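PDB 4MNR: peptidoglycan glycosyltransferase from Eggerthella lenta, which is a penicillin-binding protein with a dimerisation-type domain joined to a transpeptidase domain of the beta-lactamase-like fold. Local coordinates for residues Asn267-Phe272 and Thr276-Met281; Ala319-Met324 and Ala428-Asp433. All coordinates share one frame; numbering follows the deposited sequence.

Contact 1. Residues Asn267-Phe272 and Thr276-Met281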
ATOM      1  N   ASN A 267      -9.954  -3.354  -9.720  1.00 11.83           N
ATOM      2  CA  ASN A 267     -10.280  -3.661 -11.117  1.00 13.50           C
ATOM      3  C   ASN A 267     -10.034  -2.511 -12.079  1.00 14.92           C
ATOM      4  O   ASN A 267     -10.625  -2.470 -13.163  1.00 17.70           O
ATOM      5  CB  ASN A 267     -11.712  -4.176 -11.279  1.00 15.05           C
ATOM      6  CG  ASN A 267     -11.940  -5.496 -10.574  1.00 16.78           C
ATOM      7  OD1 ASN A 267     -11.009  -6.279 -10.371  1.00 17.00           O
ATOM      8  ND2 ASN A 267     -13.186  -5.763 -10.225  1.00 17.39           N
ATOM      9  N   LYS A 268      -9.169  -1.585 -11.680  1.00 17.89           N
ATOM     10  CA  LYS A 268      -8.727  -0.511 -12.568  1.00 22.20           C
ATOM     11  C   LYS A 268      -7.221  -0.628 -12.793  1.00 19.65           C
ATOM     12  O   LYS A 268      -6.464  -0.902 -11.875  1.00 22.38           O
ATOM     13  CB  LYS A 268      -9.026   0.854 -11.951  1.00 26.58           C
ATOM     14  CG  LYS A 268     -10.463   1.057 -11.512  1.00 32.91           C
ATOM     15  CD  LYS A 268     -11.406   1.188 -12.697  1.00 41.51           C
ATOM     16  CE  LYS A 268     -12.834   1.380 -12.222  1.00 47.05           C
ATOM     17  NZ  LYS A 268     -12.912   2.437 -11.175  1.00 50.28           N
ATOM     18  N   GLU A 269      -6.791  -0.431 -14.031  1.00 35.83           N
ATOM     19  CA  GLU A 269      -5.368  -0.360 -14.294  1.00 42.10           C
ATOM     20  C   GLU A 269      -4.912   1.041 -13.929  1.00 40.61           C
ATOM     21  O   GLU A 269      -5.380   2.030 -14.486  1.00 42.41           O
ATOM     22  CB  GLU A 269      -5.052  -0.705 -15.750  1.00 53.45           C
ATOM     23  CG  GLU A 269      -4.932  -2.209 -15.993  1.00 61.08           C
ATOM     24  CD  GLU A 269      -5.013  -2.584 -17.462  1.00 67.80           C
ATOM     25  OE1 GLU A 269      -6.142  -2.660 -17.996  1.00 69.97           O
ATOM     26  OE2 GLU A 269      -3.951  -2.807 -18.082  1.00 69.54           O
ATOM     27  N   ILE A 270      -4.031   1.117 -12.949  1.00 35.39           N
ATOM     28  CA  ILE A 270      -3.540   2.402 -12.490  1.00 33.05           C
ATOM     29  C   ILE A 270      -2.150   2.625 -13.054  1.00 27.69           C
ATOM     30  O   ILE A 270      -1.273   1.777 -12.926  1.00 31.80           O
ATOM     31  CB  ILE A 270      -3.572   2.484 -10.958  1.00 35.90           C
ATOM     32  CG1 ILE A 270      -5.029   2.649 -10.503  1.00 38.36           C
ATOM     33  CG2 ILE A 270      -2.711   3.643 -10.456  1.00 36.82           C
ATOM     34  CD1 ILE A 270      -5.325   2.087  -9.130  1.00 38.94           C
ATOM     35  N   ASP A 271      -1.975   3.764 -13.714  1.00 16.30           N
ATOM     36  CA  ASP A 271      -0.723   4.102 -14.362  1.00 17.82           C
ATOM     37  C   ASP A 271       0.350   4.353 -13.294  1.00 18.88           C
ATOM     38  O   ASP A 271       0.102   5.053 -12.310  1.00 21.05           O
ATOM     39  CB  ASP A 271      -0.952   5.357 -15.205  1.00 23.08           C
ATOM     40  CG  ASP A 271       0.215   5.689 -16.114  1.00 34.46           C
ATOM     41  OD1 ASP A 271       0.956   4.772 -16.527  1.00 37.30           O
ATOM     42  OD2 ASP A 271       0.374   6.885 -16.428  1.00 43.00           O
ATOM     43  N   PHE A 272       1.531   3.773 -13.481  1.00 18.77           N
ATOM     44  CA  PHE A 272       2.625   3.952 -12.523  1.00 16.21           C
ATOM     45  C   PHE A 272       3.935   3.608 -13.232  1.00 16.01           C
ATOM     46  O   PHE A 272       3.954   2.741 -14.111  1.00 19.86           O
ATOM     47  CB  PHE A 272       2.389   3.077 -11.270  1.00 14.88           C
ATOM     48  CG  PHE A 272       3.169   3.519 -10.059  1.00 14.18           C
ATOM     49  CD1 PHE A 272       2.922   4.758  -9.469  1.00 11.65           C
ATOM     50  CD2 PHE A 272       4.137   2.700  -9.499  1.00 14.18           C
ATOM     51  CE1 PHE A 272       3.640   5.173  -8.370  1.00 13.62           C
ATOM     52  CE2 PHE A 272       4.851   3.112  -8.393  1.00 12.36           C
ATOM     53  CZ  PHE A 272       4.611   4.342  -7.826  1.00 14.23           C
ATOM     54  N   THR A 276       2.930  -2.440 -11.669  1.00 15.04           N
ATOM     55  CA  THR A 276       1.966  -2.579 -10.584  1.00 14.72           C
ATOM     56  C   THR A 276       0.788  -3.391 -11.106  1.00 16.19           C
ATOM     57  O   THR A 276       0.081  -2.952 -12.019  1.00 19.69           O
ATOM     58  CB  THR A 276       1.457  -1.200 -10.104  1.00 19.84           C
ATOM     59  OG1 THR A 276       2.564  -0.348  -9.792  1.00 27.54           O
ATOM     60  CG2 THR A 276       0.591  -1.351  -8.868  1.00 19.44           C
ATOM     61  N   PRO A 277       0.580  -4.594 -10.554  1.00 15.35           N
ATOM     62  CA  PRO A 277      -0.553  -5.394 -11.027  1.00 13.63           C
ATOM     63  C   PRO A 277      -1.871  -4.749 -10.608  1.00 15.14           C
ATOM     64  O   PRO A 277      -1.958  -4.109  -9.561  1.00 15.02           O
ATOM     65  CB  PRO A 277      -0.362  -6.736 -10.309  1.00 15.06           C
ATOM     66  CG  PRO A 277       0.391  -6.381  -9.049  1.00 14.34           C
ATOM     67  CD  PRO A 277       1.303  -5.236  -9.443  1.00 13.95           C
ATOM     68  N   GLU A 278      -2.888  -4.920 -11.441  1.00 15.32           N
ATOM     69  CA  GLU A 278      -4.233  -4.471 -11.116  1.00 14.09           C
ATOM     70  C   GLU A 278      -4.692  -5.141  -9.816  1.00 10.49           C
ATOM     71  O   GLU A 278      -4.540  -6.359  -9.667  1.00 13.84           O
ATOM     72  CB  GLU A 278      -5.144  -4.903 -12.265  1.00 16.24           C
ATOM     73  CG  GLU A 278      -6.526  -4.326 -12.263  1.00 21.87           C
ATOM     74  CD  GLU A 278      -7.330  -4.816 -13.462  1.00 31.96           C
ATOM     75  OE1 GLU A 278      -6.749  -5.484 -14.343  1.00 34.53           O
ATOM     76  OE2 GLU A 278      -8.542  -4.549 -13.520  1.00 31.51           O
ATOM     77  N   SER A 279      -5.245  -4.362  -8.885  1.00 11.47           N
ATOM     78  CA  SER A 279      -5.869  -4.950  -7.694  1.00 10.23           C
ATOM     79  C   SER A 279      -7.214  -5.525  -8.116  1.00 11.88           C
ATOM     80  O   SER A 279      -7.856  -5.004  -9.028  1.00 15.26           O
ATOM     81  CB  SER A 279      -6.029  -3.905  -6.585  1.00 11.45           C
ATOM     82  OG  SER A 279      -4.760  -3.494  -6.101  1.00 11.82           O
ATOM     83  N   LEU A 280      -7.626  -6.620  -7.480  1.00 11.19           N
ATOM     84  CA  LEU A 280      -8.712  -7.435  -8.022  1.00 11.10           C
ATOM     85  C   LEU A 280      -9.885  -7.625  -7.070  1.00 11.07           C
ATOM     86  O   LEU A 280      -9.706  -7.757  -5.858  1.00 11.35           O
ATOM     87  CB  LEU A 280      -8.180  -8.817  -8.412  1.00 13.25           C
ATOM     88  CG  LEU A 280      -6.994  -8.817  -9.375  1.00 13.39           C
ATOM     89  CD1 LEU A 280      -6.453 -10.223  -9.576  1.00 17.76           C
ATOM     90  CD2 LEU A 280      -7.451  -8.227 -10.672  1.00 13.94           C
HETATM   91  N   MSE A 281     -11.087  -7.630  -7.650  1.00 11.88           N
HETATM   92  CA  MSE A 281     -12.325  -7.993  -6.950  1.00 15.04           C
HETATM   93  C   MSE A 281     -13.102  -8.960  -7.822  1.00 15.94           C
HETATM   94  O   MSE A 281     -13.069  -8.862  -9.046  1.00 15.66           O
HETATM   95  CB  MSE A 281     -13.205  -6.763  -6.694  1.00 18.94           C
HETATM   96  CG  MSE A 281     -12.901  -6.020  -5.428  1.00 23.72           C
HETATM   97 SE   MSE A 281     -13.281  -6.986  -3.774  0.55 17.54          SE
HETATM   98  CE  MSE A 281     -15.210  -6.857  -3.585  1.00 22.00           C
TER
HETATM   99  O   HOH W   1      -6.097  -1.497  -9.465  1.00 22.02           O
HETATM  100  O   HOH W   2      -2.553  -1.160 -11.427  1.00 31.54           O
HETATM  101  O   HOH W   3       2.553  -0.042 -13.901  1.00 34.22           O
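N267 and L280, whose CA atoms lie 5.1 Å apart, mark the close end of two extended segments that run nearly antiparallel, 167° between their directions, and widen toward F272 and T276. One direct backbone bond joins them, N267 N to S279 O at 2.8 Å; beyond it, water takes over. One molecule bridges K268 O and S279 N, a second I270 N and T276 O, and a third F272 O and, weakly, T276 N. The result is an irregular loop between helices 242-263 and 284-289 of the transpeptidase domain that doubles back on itself, its two arms bridged largely by water. At the close end the amide of N267 replaces a backbone partner: OD1 accepts from M281 N at 3.0 Å, the donor standing above the carbonyl plane, while ND2 gives M281 O a weak bond and also reaches E262. Midway, the extended chain of E278, its CG anti to the backbone N (chi1 -169°), passes over the backbone of segment 267-272, with CG 3.4 Å from K268 O. Its OE2 comes to 3.0 Å from N267 O, two acceptors without a hydrogen bond. The carboxylate planes of E278 and E269 are 18° apart, their OE1 atoms 4.7 Å from each other, a like-charged pair not in contact. At the wide end T276 OG1, hydrogen-bonded to L274 O, approaches F272 CD2 obliquely at 3.4 Å.

Contact 2. Residues Ala319-Met324 and Ala428-Asp433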
ATOM      1  N   ALA A 319      -4.829  -6.914  -3.274  1.00  8.86           N
ATOM      2  CA  ALA A 319      -4.402  -5.543  -3.481  1.00  9.22           C
ATOM      3  C   ALA A 319      -2.900  -5.417  -3.381  1.00  7.99           C
ATOM      4  O   ALA A 319      -2.251  -6.184  -2.665  1.00  9.89           O
ATOM      5  CB  ALA A 319      -5.052  -4.634  -2.447  1.00 10.73           C
ATOM      6  N   THR A 320      -2.359  -4.409  -4.058  1.00  8.05           N
ATOM      7  CA  THR A 320      -0.971  -4.033  -3.798  1.00 10.44           C
ATOM      8  C   THR A 320      -0.888  -3.172  -2.552  1.00 11.30           C
ATOM      9  O   THR A 320      -1.887  -2.621  -2.109  1.00  8.75           O
ATOM     10  CB  THR A 320      -0.385  -3.252  -4.977  1.00 10.88           C
ATOM     11  OG1 THR A 320      -1.176  -2.087  -5.231  1.00 11.05           O
ATOM     12  CG2 THR A 320      -0.356  -4.108  -6.211  1.00 12.32           C
ATOM     13  N   VAL A 321       0.308  -3.028  -1.986  1.00 10.21           N
ATOM     14  CA  VAL A 321       0.468  -2.148  -0.832  1.00  9.27           C
ATOM     15  C   VAL A 321       0.191  -0.703  -1.261  1.00 10.60           C
ATOM     16  O   VAL A 321      -0.407   0.084  -0.521  1.00 10.11           O
ATOM     17  CB  VAL A 321       1.865  -2.307  -0.208  1.00 10.24           C
ATOM     18  CG1 VAL A 321       2.020  -1.387   1.010  1.00 12.93           C
ATOM     19  CG2 VAL A 321       2.071  -3.769   0.179  1.00 11.41           C
ATOM     20  N   LEU A 322       0.587  -0.372  -2.489  1.00  9.87           N
ATOM     21  CA  LEU A 322       0.282   0.939  -3.059  1.00 12.08           C
ATOM     22  C   LEU A 322      -1.223   1.197  -3.094  1.00  6.97           C
ATOM     23  O   LEU A 322      -1.677   2.283  -2.708  1.00  9.71           O
ATOM     24  CB  LEU A 322       0.871   1.043  -4.472  1.00 12.55           C
ATOM     25  CG  LEU A 322       0.554   2.320  -5.242  1.00 12.25           C
ATOM     26  CD1 LEU A 322       1.041   3.572  -4.491  1.00 11.90           C
ATOM     27  CD2 LEU A 322       1.158   2.269  -6.645  1.00 14.32           C
ATOM     28  N   GLU A 323      -1.998   0.192  -3.517  1.00  7.63           N
ATOM     29  CA  GLU A 323      -3.450   0.326  -3.542  1.00  8.67           C
ATOM     30  C   GLU A 323      -3.995   0.568  -2.134  1.00  7.92           C
ATOM     31  O   GLU A 323      -4.868   1.412  -1.944  1.00 10.24           O
ATOM     32  CB  GLU A 323      -4.121  -0.907  -4.150  1.00 12.64           C
ATOM     33  CG  GLU A 323      -5.631  -0.982  -3.917  1.00 13.48           C
ATOM     34  CD  GLU A 323      -6.419   0.140  -4.602  1.00 17.83           C
ATOM     35  OE1 GLU A 323      -6.028   0.590  -5.700  1.00 24.17           O
ATOM     36  OE2 GLU A 323      -7.445   0.575  -4.033  1.00 16.28           O
HETATM   37  N   MSE A 324      -3.485  -0.155  -1.145  1.00  8.87           N
HETATM   38  CA  MSE A 324      -3.973   0.065   0.216  1.00 10.31           C
HETATM   39  C   MSE A 324      -3.602   1.440   0.759  1.00 10.24           C
HETATM   40  O   MSE A 324      -4.350   2.036   1.520  1.00  9.98           O
HETATM   41  CB  MSE A 324      -3.544  -1.065   1.171  1.00 11.50           C
HETATM   42  CG  MSE A 324      -4.082  -2.425   0.761  1.00 10.95           C
HETATM   43 SE   MSE A 324      -6.006  -2.431   0.362  0.76 18.05          SE
HETATM   44  CE  MSE A 324      -6.677  -1.785   2.079  1.00 17.28           C
ATOM     45  N   ALA A 428       0.961   2.760   4.673  1.00  7.09           N
ATOM     46  CA  ALA A 428       0.433   1.397   4.536  1.00  7.48           C
ATOM     47  C   ALA A 428       1.628   0.467   4.681  1.00  8.57           C
ATOM     48  O   ALA A 428       2.666   0.687   4.060  1.00  9.83           O
ATOM     49  CB  ALA A 428      -0.229   1.187   3.172  1.00  7.43           C
ATOM     50  N   ILE A 429       1.485  -0.554   5.513  1.00  8.89           N
ATOM     51  CA  ILE A 429       2.591  -1.480   5.732  1.00  7.13           C
ATOM     52  C   ILE A 429       2.033  -2.882   5.865  1.00  8.04           C
ATOM     53  O   ILE A 429       0.967  -3.083   6.462  1.00  7.84           O
ATOM     54  CB  ILE A 429       3.417  -1.085   6.985  1.00  7.98           C
ATOM     55  CG1 ILE A 429       4.599  -2.039   7.197  1.00 10.21           C
ATOM     56  CG2 ILE A 429       2.560  -1.066   8.226  1.00 10.30           C
ATOM     57  CD1 ILE A 429       5.641  -1.477   8.199  1.00 12.58           C
ATOM     58  N   VAL A 430       2.721  -3.846   5.262  1.00  7.18           N
ATOM     59  CA  VAL A 430       2.395  -5.251   5.499  1.00  7.33           C
ATOM     60  C   VAL A 430       3.660  -5.970   5.937  1.00 10.20           C
ATOM     61  O   VAL A 430       4.736  -5.792   5.351  1.00  8.44           O
ATOM     62  CB  VAL A 430       1.765  -5.959   4.265  1.00  7.53           C
ATOM     63  CG1 VAL A 430       2.715  -5.898   3.064  1.00  7.97           C
ATOM     64  CG2 VAL A 430       1.401  -7.420   4.632  1.00  8.41           C
ATOM     65  N   ILE A 431       3.543  -6.742   7.006  1.00  8.76           N
ATOM     66  CA  ILE A 431       4.635  -7.606   7.449  1.00  9.36           C
ATOM     67  C   ILE A 431       4.190  -9.050   7.250  1.00 12.49           C
ATOM     68  O   ILE A 431       3.289  -9.527   7.941  1.00 12.48           O
ATOM     69  CB  ILE A 431       4.929  -7.415   8.951  1.00  9.48           C
ATOM     70  CG1 ILE A 431       5.236  -5.951   9.271  1.00 17.50           C
ATOM     71  CG2 ILE A 431       6.081  -8.327   9.380  1.00 12.45           C
ATOM     72  CD1 ILE A 431       6.492  -5.443   8.642  1.00 17.24           C
ATOM     73  N   GLU A 432       4.817  -9.762   6.322  1.00 10.57           N
ATOM     74  CA  GLU A 432       4.423 -11.152   6.078  1.00 11.73           C
ATOM     75  C   GLU A 432       4.758 -12.073   7.259  1.00 12.91           C
ATOM     76  O   GLU A 432       5.828 -11.960   7.872  1.00 13.58           O
ATOM     77  CB  GLU A 432       5.072 -11.696   4.805  1.00 13.18           C
ATOM     78  CG  GLU A 432       4.678 -10.941   3.539  1.00 14.90           C
ATOM     79  CD  GLU A 432       5.400 -11.443   2.310  1.00 21.80           C
ATOM     80  OE1 GLU A 432       5.611 -12.673   2.184  1.00 24.50           O
ATOM     81  OE2 GLU A 432       5.767 -10.601   1.466  1.00 20.65           O
ATOM     82  N   ASP A 433       3.834 -12.975   7.575  1.00 13.77           N
ATOM     83  CA  ASP A 433       4.046 -13.944   8.659  1.00 15.95           C
ATOM     84  C   ASP A 433       4.422 -13.252   9.963  1.00 15.07           C
ATOM     85  O   ASP A 433       5.325 -13.700  10.670  1.00 20.22           O
ATOM     86  CB  ASP A 433       5.133 -14.946   8.269  1.00 18.54           C
ATOM     87  CG  ASP A 433       4.897 -15.540   6.898  1.00 25.99           C
ATOM     88  OD1 ASP A 433       3.783 -16.059   6.673  1.00 25.81           O
ATOM     89  OD2 ASP A 433       5.806 -15.457   6.042  1.00 28.88           O
TER
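V321, in the first turn of helix 321-332, is the bump of this contact: its two methyls straddle neighbouring positions on one face of strand 425-431. CG2 meets CG1 of V430 at 3.6 Å, the tightest apolar approach here, while CG1 lies over A428, 3.7 Å from its O and 4.0 Å from its CB. This division follows from the torsion of V321, whose CG1 is anti to the backbone N (chi1 -180°) and whose CG2 lies beside that N. A428 and V430 both turn their CB toward the helix, and I429 between them faces away, toward helix 115-125, in the usual alternation of a strand. The small A428 forms the hollow: its single methyl lets the helix backbone come close, with A428 CB 3.9 Å from V321 O. One turn further along, M324 turns CB toward A428 (4.5 Å to A428 CB), but its selenium-bearing end leads away. T320 supports the start of the helix as N-cap, its OG1 accepting from E323 N at 3.0 Å.

The packing sets helix 321-332 on the five-stranded antiparallel sheet of the transpeptidase domain, in the helix-on-sheet architecture of the beta-lactamase-like fold. V321 also touches A131 and V133 of adjacent strand 130-135, while W413 of strand 409-418 meets V430 and M324 on the other flank. No hydrogen bond crosses between the two segments, and all four touching residues are buried and apolar; close fit of methyl groups, rather than directional bonding, therefore holds helix and strand together here.

How the contacts relate
Contact 1 closes within the loop between helices 242-263 and 284-289 before contact 2 opens at the start of helix 321-332; strand 425-431, the second partner in contact 2, comes about a hundred residues later. Their centres are 14 Å apart, and both belong to the transpeptidase domain. They touch through the lead-in to helix 321-332: S279 OG lies 3.3 Å from T320 N, probably hydrogen-bonded, and P277 packs on T320. I270 and F272 rest on the same helix. Thus the start of helix 321-332 meets both the loop of contact 1 and strand 425-431, while F272 also reaches strand 142-148 at the edge of the same sheet.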